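PDB 2CW5: (R)-S-adenosyl-L-methionine hydrolase from Thermus thermophilus, which catalyses the hydrolysis of S-adenosyl-L-methionine to adenosine and L-methionine, works as a homotrimer, and has neither chlorinase nor fluorinase activity. Local coordinates for residues V80-R85 / D103-A108; G62-A67 / T87-D92; L192-G197 / V207-T212. All coordinates share one frame; numbering follows the deposited sequence.

Overall arrangement
Contacts 1 and 2 belong to one continuous mixed sheet of the N-terminal domain; contact 3 lies in the C-terminal domain. Along the chain the segments of the first two alternate, running 62-67, 80-85, 87-92, 103-108. In the sheet, strand 87-89 sits between strands 64-68 and 79-83; contact 2 lies in the parallel part and contact 1 in the antiparallel part. Their centres are 9 Å apart, and Tyr-88 of contact 2 reaches Asp-103 of contact 1. Contact 3 follows later, its centre about 34 Å from that of contact 2, on the opposite side of the chain's centre; it joins a loop to the chain leaving outer strand 205-208 of the separate antiparallel C-terminal sheet.

Contact 1: V80-R85 / D103-A108; sequences VAALGR and DPPRRA
The carboxylate of Asp-103 receives the backbone amide of Arg-85: N lies 2.7 Å from OD1 in a nearly straight bond that arrives on the syn side, 28° out of the carboxylate plane. With CG anti to the backbone N (chi1 172°), the acid extends toward the 80-85 backbone. Its other oxygen, OD2, is held by Trp-86 N and Tyr-88 OH. An alanine here would probably leave the Arg-85 and Trp-86 amides and the Tyr-88 hydroxyl without this acceptor, and the turn after Gly-84 less firmly held.

Charge and water add to this grip. The Arg-85 side chain slides past Asp-103 in the opposite direction, and Asp-103 CB lies over one guanidinium face toward the rim. NH1 is 4.1 Å from OD1, which stands well out of the guanidinium plane, so their attraction is probably electrostatic alone. A water donates to OD1 at 2.7 Å and accepts a weak bond from NH1; NH1 also binds Leu-102 O.

The backbones form an antiparallel ladder interrupted by a classic beta bulge, in which Arg-106 and Arg-107 both face Leu-83. Leu-83 N bonds to Arg-107 O at 2.7 Å, while Leu-83 O takes Arg-106 N at 2.7 Å and, weakly, Arg-107 N. Beyond the bulge, Ala-82 and Ala-108 form a non-hydrogen-bonded pair, flanked by CA-H...O contacts from each CA.

Side chains also meet on both faces of the sheet. On one, Ala-82 CB meets Pro-105 CB at 3.7 Å, and Trp-100 of helix 99-102 touches both residues. On the other, the Leu-83 and Arg-107 side chains cross obliquely, the methyl CD1 of Leu-83 packing against the guanidinium, 3.9 Å from Arg-107 NH2, and Pro-151 touches both.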
loop_
_atom_site.group_PDB
_atom_site.type_symbol
_atom_site.label_atom_id
_atom_site.label_comp_id
_atom_site.label_asym_id
_atom_site.label_seq_id
_atom_site.Cartn_x
_atom_site.Cartn_y
_atom_site.Cartn_z
ATOM N N VAL C 80 19.258 16.244 -5.170
ATOM C CA VAL C 80 19.791 16.317 -6.525
ATOM C C VAL C 80 19.021 15.574 -7.607
ATOM O O VAL C 80 18.108 14.792 -7.345
ATOM C CB VAL C 80 21.242 15.775 -6.588
ATOM C CG1 VAL C 80 22.146 16.570 -5.663
ATOM C CG2 VAL C 80 21.262 14.295 -6.210
ATOM N N ALA C 81 19.420 15.858 -8.841
ATOM C CA ALA C 81 18.888 15.214 -10.025
ATOM C C ALA C 81 20.173 14.825 -10.758
ATOM O O ALA C 81 21.078 15.651 -10.895
ATOM C CB ALA C 81 18.088 16.191 -10.850
ATOM N N ALA C 82 20.272 13.568 -11.177
ATOM C CA ALA C 82 21.447 13.079 -11.902
ATOM C C ALA C 82 20.952 12.514 -13.228
ATOM O O ALA C 82 19.953 11.796 -13.266
ATOM C CB ALA C 82 22.157 12.004 -11.093
ATOM N N LEU C 83 21.656 12.830 -14.308
ATOM C CA LEU C 83 21.244 12.403 -15.641
ATOM C C LEU C 83 22.168 11.397 -16.320
ATOM O O LEU C 83 23.369 11.626 -16.447
ATOM C CB LEU C 83 21.110 13.631 -16.543
ATOM C CG LEU C 83 20.403 14.856 -15.951
ATOM C CD1 LEU C 83 20.641 16.063 -16.853
ATOM C CD2 LEU C 83 18.916 14.582 -15.796
ATOM N N GLY C 84 21.581 10.286 -16.756
ATOM C CA GLY C 84 22.314 9.248 -17.459
ATOM C C GLY C 84 21.341 8.735 -18.505
ATOM O O GLY C 84 20.572 9.532 -19.053
ATOM N N ARG C 85 21.366 7.435 -18.795
ATOM C CA ARG C 85 20.429 6.860 -19.755
ATOM C C ARG C 85 19.044 7.024 -19.135
ATOM O O ARG C 85 18.036 7.137 -19.834
ATOM C CB ARG C 85 20.709 5.369 -19.995
ATOM C CG ARG C 85 22.060 5.070 -20.616
ATOM C CD ARG C 85 22.021 3.786 -21.444
ATOM N NE ARG C 85 21.706 2.597 -20.657
ATOM C CZ ARG C 85 22.546 2.007 -19.810
ATOM N NH1 ARG C 85 23.769 2.492 -19.626
ATOM N NH2 ARG C 85 22.165 0.924 -19.148
ATOM N N ASP C 103 24.196 2.557 -14.830
ATOM C CA ASP C 103 24.075 3.811 -15.574
ATOM C C ASP C 103 24.700 4.994 -14.823
ATOM O O ASP C 103 24.016 5.726 -14.106
ATOM C CB ASP C 103 22.584 4.067 -15.851
ATOM C CG ASP C 103 22.312 5.433 -16.454
ATOM O OD1 ASP C 103 23.077 5.867 -17.339
ATOM O OD2 ASP C 103 21.311 6.067 -16.053
ATOM N N PRO C 104 26.021 5.183 -14.973
ATOM C CA PRO C 104 26.765 6.269 -14.326
ATOM C C PRO C 104 26.294 7.615 -14.871
ATOM O O PRO C 104 26.348 7.854 -16.076
ATOM C CB PRO C 104 28.217 5.979 -14.718
ATOM C CG PRO C 104 28.225 4.503 -14.934
ATOM C CD PRO C 104 26.937 4.256 -15.657
ATOM N N PRO C 105 25.820 8.509 -13.994
ATOM C CA PRO C 105 25.353 9.812 -14.471
ATOM C C PRO C 105 26.443 10.664 -15.111
ATOM O O PRO C 105 27.616 10.584 -14.740
ATOM C CB PRO C 105 24.769 10.453 -13.212
ATOM C CG PRO C 105 25.582 9.854 -12.121
ATOM C CD PRO C 105 25.679 8.402 -12.531
ATOM N N ARG C 106 26.037 11.471 -16.083
ATOM C CA ARG C 106 26.951 12.357 -16.792
ATOM C C ARG C 106 26.859 13.764 -16.204
ATOM O O ARG C 106 27.843 14.502 -16.186
ATOM C CB ARG C 106 26.592 12.388 -18.279
ATOM C CG ARG C 106 26.713 11.041 -18.975
ATOM C CD ARG C 106 28.162 10.704 -19.301
ATOM N NE ARG C 106 28.692 11.574 -20.350
ATOM C CZ ARG C 106 29.918 11.484 -20.856
ATOM N NH1 ARG C 106 30.758 10.556 -20.411
ATOM N NH2 ARG C 106 30.304 12.321 -21.811
ATOM N N ARG C 107 25.672 14.128 -15.724
ATOM C CA ARG C 107 25.451 15.444 -15.128
ATOM C C ARG C 107 24.568 15.361 -13.887
ATOM O O ARG C 107 23.727 14.474 -13.777
ATOM C CB ARG C 107 24.800 16.391 -16.143
ATOM C CG ARG C 107 25.703 16.776 -17.302
ATOM C CD ARG C 107 25.111 17.932 -18.089
ATOM N NE ARG C 107 23.868 17.569 -18.759
ATOM C CZ ARG C 107 23.036 18.449 -19.306
ATOM N NH1 ARG C 107 23.316 19.745 -19.257
ATOM N NH2 ARG C 107 21.924 18.037 -19.900
ATOM N N ALA C 108 24.770 16.289 -12.955
ATOM C CA ALA C 108 23.987 16.338 -11.722
ATOM C C ALA C 108 23.621 17.789 -11.442
ATOM O O ALA C 108 24.357 18.703 -11.825
ATOM C CB ALA C 108 24.790 15.767 -10.563
HETATM O O HOH W 1 24.913 5.018 -19.081
#

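Contact 2: G62-A67 / T87-D92; sequences GAVVLA and TYVGPD
Strands 64-67 and 87-89 run parallel, their axes 4.6 Å apart at closest approach and inclined at 21°, with Val-64, Val-65 and Leu-66 paired to Thr-87, Tyr-88 and Val-89. Four backbone hydrogen bonds join them: Thr-87 N to Ala-63 O, Val-65 N to Thr-87 O, Val-89 N to Val-65 O, and Ala-67 N to Val-89 O. Past the ladder the chain turns at Gly-90, and Pro-91 CD comes within 3.2 Å of Ala-67 O.

On one face Val-89 serves two partners, its CG1 meeting Leu-66 CD1 at 3.8 Å and its CG2 meeting Val-64 CG1 at 4.1 Å. CG1 stands anti to the backbone N (chi1 177°), which separates the two branches between these neighbours. Phe-138 of helix 133-147 covers Leu-66 and Val-89. On the opposite face Val-65 and Tyr-88 extend alongside each other in the same direction, with Val-65 CB 3.9 Å from Tyr-88 CD1. Leu-52 of helix 45-55 touches Val-65, and Trp-100 meets the tyrosine ring edge-to-face.

Helices 45-55 and 133-147 thus pack on opposite faces of the parallel strands, a three-layer alpha/beta arrangement, and at the C-terminal ends of these strands Pro-91 lies beside Asp-70, probably important for activity.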
loop_
_atom_site.group_PDB
_atom_site.type_symbol
_atom_site.label_atom_id
_atom_site.label_comp_id
_atom_site.label_asym_id
_atom_site.label_seq_id
_atom_site.Cartn_x
_atom_site.Cartn_y
_atom_site.Cartn_z
ATOM N N GLY C 62 15.353 6.894 -20.456
ATOM C CA GLY C 62 14.944 8.259 -20.187
ATOM C C GLY C 62 13.849 8.419 -19.143
ATOM O O GLY C 62 13.374 9.529 -18.902
ATOM N N ALA C 63 13.429 7.325 -18.523
ATOM C CA ALA C 63 12.400 7.420 -17.495
ATOM C C ALA C 63 12.969 8.217 -16.317
ATOM O O ALA C 63 14.185 8.248 -16.107
ATOM C CB ALA C 63 11.992 6.030 -17.031
ATOM N N VAL C 64 12.089 8.863 -15.562
ATOM C CA VAL C 64 12.494 9.638 -14.396
ATOM C C VAL C 64 12.311 8.762 -13.162
ATOM O O VAL C 64 11.188 8.384 -12.828
ATOM C CB VAL C 64 11.622 10.907 -14.231
ATOM C CG1 VAL C 64 11.952 11.609 -12.913
ATOM C CG2 VAL C 64 11.837 11.841 -15.407
ATOM N N VAL C 65 13.411 8.438 -12.494
ATOM C CA VAL C 65 13.363 7.606 -11.300
ATOM C C VAL C 65 13.390 8.494 -10.064
ATOM O O VAL C 65 14.433 9.047 -9.705
ATOM C CB VAL C 65 14.566 6.636 -11.233
ATOM C CG1 VAL C 65 14.436 5.725 -10.008
ATOM C CG2 VAL C 65 14.644 5.813 -12.507
ATOM N N LEU C 66 12.223 8.646 -9.445
ATOM C CA LEU C 66 12.058 9.445 -8.243
ATOM C C LEU C 66 12.158 8.497 -7.054
ATOM O O LEU C 66 11.341 7.588 -6.903
ATOM C CB LEU C 66 10.688 10.132 -8.263
ATOM C CG LEU C 66 10.231 10.882 -7.008
ATOM C CD1 LEU C 66 11.226 11.979 -6.676
ATOM C CD2 LEU C 66 8.848 11.475 -7.245
ATOM N N ALA C 67 13.169 8.695 -6.219
ATOM C CA ALA C 67 13.354 7.827 -5.064
ATOM C C ALA C 67 13.616 8.662 -3.826
ATOM O O ALA C 67 14.602 9.394 -3.761
ATOM C CB ALA C 67 14.513 6.865 -5.311
ATOM N N THR C 87 16.982 9.067 -15.711
ATOM C CA THR C 87 17.129 10.273 -14.911
ATOM C C THR C 87 16.787 9.936 -13.470
ATOM O O THR C 87 15.841 9.194 -13.205
ATOM C CB THR C 87 16.217 11.382 -15.449
ATOM O OG1 THR C 87 16.647 11.726 -16.775
ATOM C CG2 THR C 87 16.271 12.627 -14.553
ATOM N N TYR C 88 17.563 10.477 -12.540
ATOM C CA TYR C 88 17.356 10.185 -11.128
ATOM C C TYR C 88 17.063 11.442 -10.331
ATOM O O TYR C 88 17.687 12.478 -10.545
ATOM C CB TYR C 88 18.603 9.496 -10.568
ATOM C CG TYR C 88 19.047 8.311 -11.398
ATOM C CD1 TYR C 88 18.457 7.062 -11.232
ATOM C CD2 TYR C 88 20.015 8.458 -12.393
ATOM C CE1 TYR C 88 18.813 5.982 -12.042
ATOM C CE2 TYR C 88 20.378 7.391 -13.210
ATOM C CZ TYR C 88 19.771 6.155 -13.032
ATOM O OH TYR C 88 20.093 5.102 -13.862
ATOM N N VAL C 89 16.103 11.341 -9.420
ATOM C CA VAL C 89 15.724 12.465 -8.573
ATOM C C VAL C 89 15.576 11.950 -7.152
ATOM O O VAL C 89 14.751 11.082 -6.876
ATOM C CB VAL C 89 14.392 13.088 -9.029
ATOM C CG1 VAL C 89 13.983 14.217 -8.076
ATOM C CG2 VAL C 89 14.525 13.604 -10.447
ATOM N N GLY C 90 16.392 12.480 -6.249
ATOM C CA GLY C 90 16.324 12.043 -4.873
ATOM C C GLY C 90 17.473 12.605 -4.062
ATOM O O GLY C 90 18.236 13.432 -4.560
ATOM N N PRO C 91 17.609 12.180 -2.799
ATOM C CA PRO C 91 18.672 12.636 -1.897
ATOM C C PRO C 91 20.056 12.146 -2.303
ATOM O O PRO C 91 20.222 11.022 -2.777
ATOM C CB PRO C 91 18.236 12.076 -0.549
ATOM C CG PRO C 91 17.563 10.786 -0.944
ATOM C CD PRO C 91 16.716 11.231 -2.115
ATOM N N ASP C 92 21.045 13.013 -2.126
ATOM C CA ASP C 92 22.426 12.691 -2.456
ATOM C C ASP C 92 23.029 11.996 -1.240
ATOM O O ASP C 92 23.878 12.553 -0.538
ATOM C CB ASP C 92 23.189 13.980 -2.785
ATOM C CG ASP C 92 24.590 13.722 -3.313
ATOM O OD1 ASP C 92 24.848 12.623 -3.848
ATOM O OD2 ASP C 92 25.434 14.638 -3.209
#

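Contact 3: L192-G197 / V207-T212; sequences LRAPVG and VPVRRT
The touching parts of 192-197 and 207-212 run at 92° to each other, and no hydrogen bond links the two segments. Val-209 makes the largest contribution. Its CG1, anti to the backbone N (chi1 179°), meets Ala-194 CB at 3.6 Å, and it also comes within 3.4 Å of Pro-195 O. That carbonyl oxygen lies 3.3 Å from Val-209 CB, so the valine packs against the backbone of the loop as well as against a methyl group. Ala-223 of strand 221-225 touches Val-209 too.

Here the loop between strands 187-189 and 199-202 packs against the chain that continues from strand 205-208, at the surface of the antiparallel C-terminal sheet. Val-209 is bonded through its backbone to Gly-198, just beyond the loop segment.

Farther out, Val-196 and Arg-211 meet through an aliphatic branch and a guanidinium edge. Val-196 CG1 lies near the plane of that group, 3.1 Å from Arg-211 NE and 3.2 Å from NH2, an unusually short approach whose exact geometry is doubtful. Arg-210 instead folds back on its own segment: NH1 gives a hydrogen bond of 2.7 Å to Val-209 O, from above the carbonyl plane, while Gly-197 CA approaches the guanidinium obliquely.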
loop_
_atom_site.group_PDB
_atom_site.type_symbol
_atom_site.label_atom_id
_atom_site.label_comp_id
_atom_site.label_asym_id
_atom_site.label_seq_id
_atom_site.Cartn_x
_atom_site.Cartn_y
_atom_site.Cartn_z
ATOM N N LEU C 192 28.752 -12.083 -7.158
ATOM C CA LEU C 192 28.212 -12.222 -8.510
ATOM C C LEU C 192 28.169 -13.657 -9.020
ATOM O O LEU C 192 27.579 -13.932 -10.066
ATOM C CB LEU C 192 29.025 -11.364 -9.480
ATOM C CG LEU C 192 28.838 -9.865 -9.253
ATOM C CD1 LEU C 192 29.908 -9.088 -10.007
ATOM C CD2 LEU C 192 27.431 -9.458 -9.701
ATOM N N ARG C 193 28.796 -14.579 -8.302
ATOM C CA ARG C 193 28.760 -15.958 -8.753
ATOM C C ARG C 193 28.344 -16.921 -7.650
ATOM O O ARG C 193 28.575 -16.676 -6.464
ATOM C CB ARG C 193 30.113 -16.373 -9.341
ATOM C CG ARG C 193 31.127 -16.872 -8.338
ATOM C CD ARG C 193 32.126 -17.787 -9.029
ATOM N NE ARG C 193 32.962 -18.513 -8.079
ATOM C CZ ARG C 193 33.784 -19.503 -8.414
ATOM N NH1 ARG C 193 33.879 -19.887 -9.681
ATOM N NH2 ARG C 193 34.509 -20.111 -7.483
ATOM N N ALA C 194 27.711 -18.014 -8.058
ATOM C CA ALA C 194 27.248 -19.036 -7.132
ATOM C C ALA C 194 27.599 -20.386 -7.747
ATOM O O ALA C 194 26.773 -21.008 -8.410
ATOM C CB ALA C 194 25.739 -18.917 -6.935
ATOM N N PRO C 195 28.836 -20.854 -7.521
ATOM C CA PRO C 195 29.338 -22.128 -8.045
ATOM C C PRO C 195 28.460 -23.339 -7.755
ATOM O O PRO C 195 28.085 -23.599 -6.612
ATOM C CB PRO C 195 30.723 -22.237 -7.408
ATOM C CG PRO C 195 30.544 -21.533 -6.102
ATOM C CD PRO C 195 29.765 -20.306 -6.515
ATOM N N VAL C 196 28.138 -24.074 -8.814
ATOM C CA VAL C 196 27.315 -25.272 -8.715
ATOM C C VAL C 196 27.968 -26.309 -7.802
ATOM O O VAL C 196 29.153 -26.615 -7.940
ATOM C CB VAL C 196 27.093 -25.906 -10.110
ATOM C CG1 VAL C 196 26.211 -24.999 -10.956
ATOM C CG2 VAL C 196 28.433 -26.122 -10.804
ATOM N N GLY C 197 27.186 -26.833 -6.862
ATOM C CA GLY C 197 27.699 -27.832 -5.940
ATOM C C GLY C 197 28.649 -27.285 -4.890
ATOM O O GLY C 197 29.117 -28.028 -4.026
ATOM N N VAL C 207 26.655 -23.022 3.850
ATOM C CA VAL C 207 25.419 -23.196 3.099
ATOM C C VAL C 207 25.694 -23.693 1.683
ATOM O O VAL C 207 26.516 -23.126 0.965
ATOM C CB VAL C 207 24.637 -21.865 3.033
ATOM C CG1 VAL C 207 23.359 -22.039 2.229
ATOM C CG2 VAL C 207 24.321 -21.384 4.450
ATOM N N PRO C 208 25.015 -24.773 1.267
ATOM C CA PRO C 208 25.214 -25.318 -0.077
ATOM C C PRO C 208 24.560 -24.464 -1.158
ATOM O O PRO C 208 23.474 -23.917 -0.965
ATOM C CB PRO C 208 24.583 -26.703 0.020
ATOM C CG PRO C 208 23.443 -26.466 0.959
ATOM C CD PRO C 208 24.091 -25.623 2.042
ATOM N N VAL C 209 25.236 -24.352 -2.294
ATOM C CA VAL C 209 24.723 -23.589 -3.418
ATOM C C VAL C 209 23.988 -24.564 -4.330
ATOM O O VAL C 209 24.496 -25.644 -4.622
ATOM C CB VAL C 209 25.865 -22.923 -4.203
ATOM C CG1 VAL C 209 25.306 -22.153 -5.385
ATOM C CG2 VAL C 209 26.653 -22.002 -3.287
ATOM N N ARG C 210 22.795 -24.184 -4.772
ATOM C CA ARG C 210 21.999 -25.041 -5.641
ATOM C C ARG C 210 21.269 -24.243 -6.715
ATOM O O ARG C 210 21.243 -23.014 -6.680
ATOM C CB ARG C 210 20.983 -25.828 -4.807
ATOM C CG ARG C 210 21.596 -26.901 -3.916
ATOM C CD ARG C 210 22.172 -28.042 -4.749
ATOM N NE ARG C 210 22.702 -29.130 -3.927
ATOM C CZ ARG C 210 23.804 -29.049 -3.188
ATOM N NH1 ARG C 210 24.508 -27.926 -3.161
ATOM N NH2 ARG C 210 24.204 -30.094 -2.477
ATOM N N ARG C 211 20.684 -24.956 -7.675
ATOM C CA ARG C 211 19.943 -24.323 -8.757
ATOM C C ARG C 211 18.457 -24.613 -8.592
ATOM O O ARG C 211 17.616 -23.732 -8.773
ATOM C CB ARG C 211 20.414 -24.846 -10.115
ATOM C CG ARG C 211 21.865 -24.542 -10.441
ATOM C CD ARG C 211 22.139 -24.772 -11.919
ATOM N NE ARG C 211 23.501 -24.407 -12.294
ATOM C CZ ARG C 211 23.932 -24.317 -13.548
ATOM N NH1 ARG C 211 23.107 -24.562 -14.558
ATOM N NH2 ARG C 211 25.192 -23.978 -13.794
ATOM N N THR C 212 18.144 -25.859 -8.251
ATOM C CA THR C 212 16.764 -26.278 -8.048
ATOM C C THR C 212 16.536 -26.597 -6.575
ATOM O O THR C 212 17.448 -27.046 -5.880
ATOM C CB THR C 212 16.426 -27.523 -8.894
ATOM O OG1 THR C 212 15.063 -27.899 -8.664
ATOM C CG2 THR C 212 17.342 -28.683 -8.528
#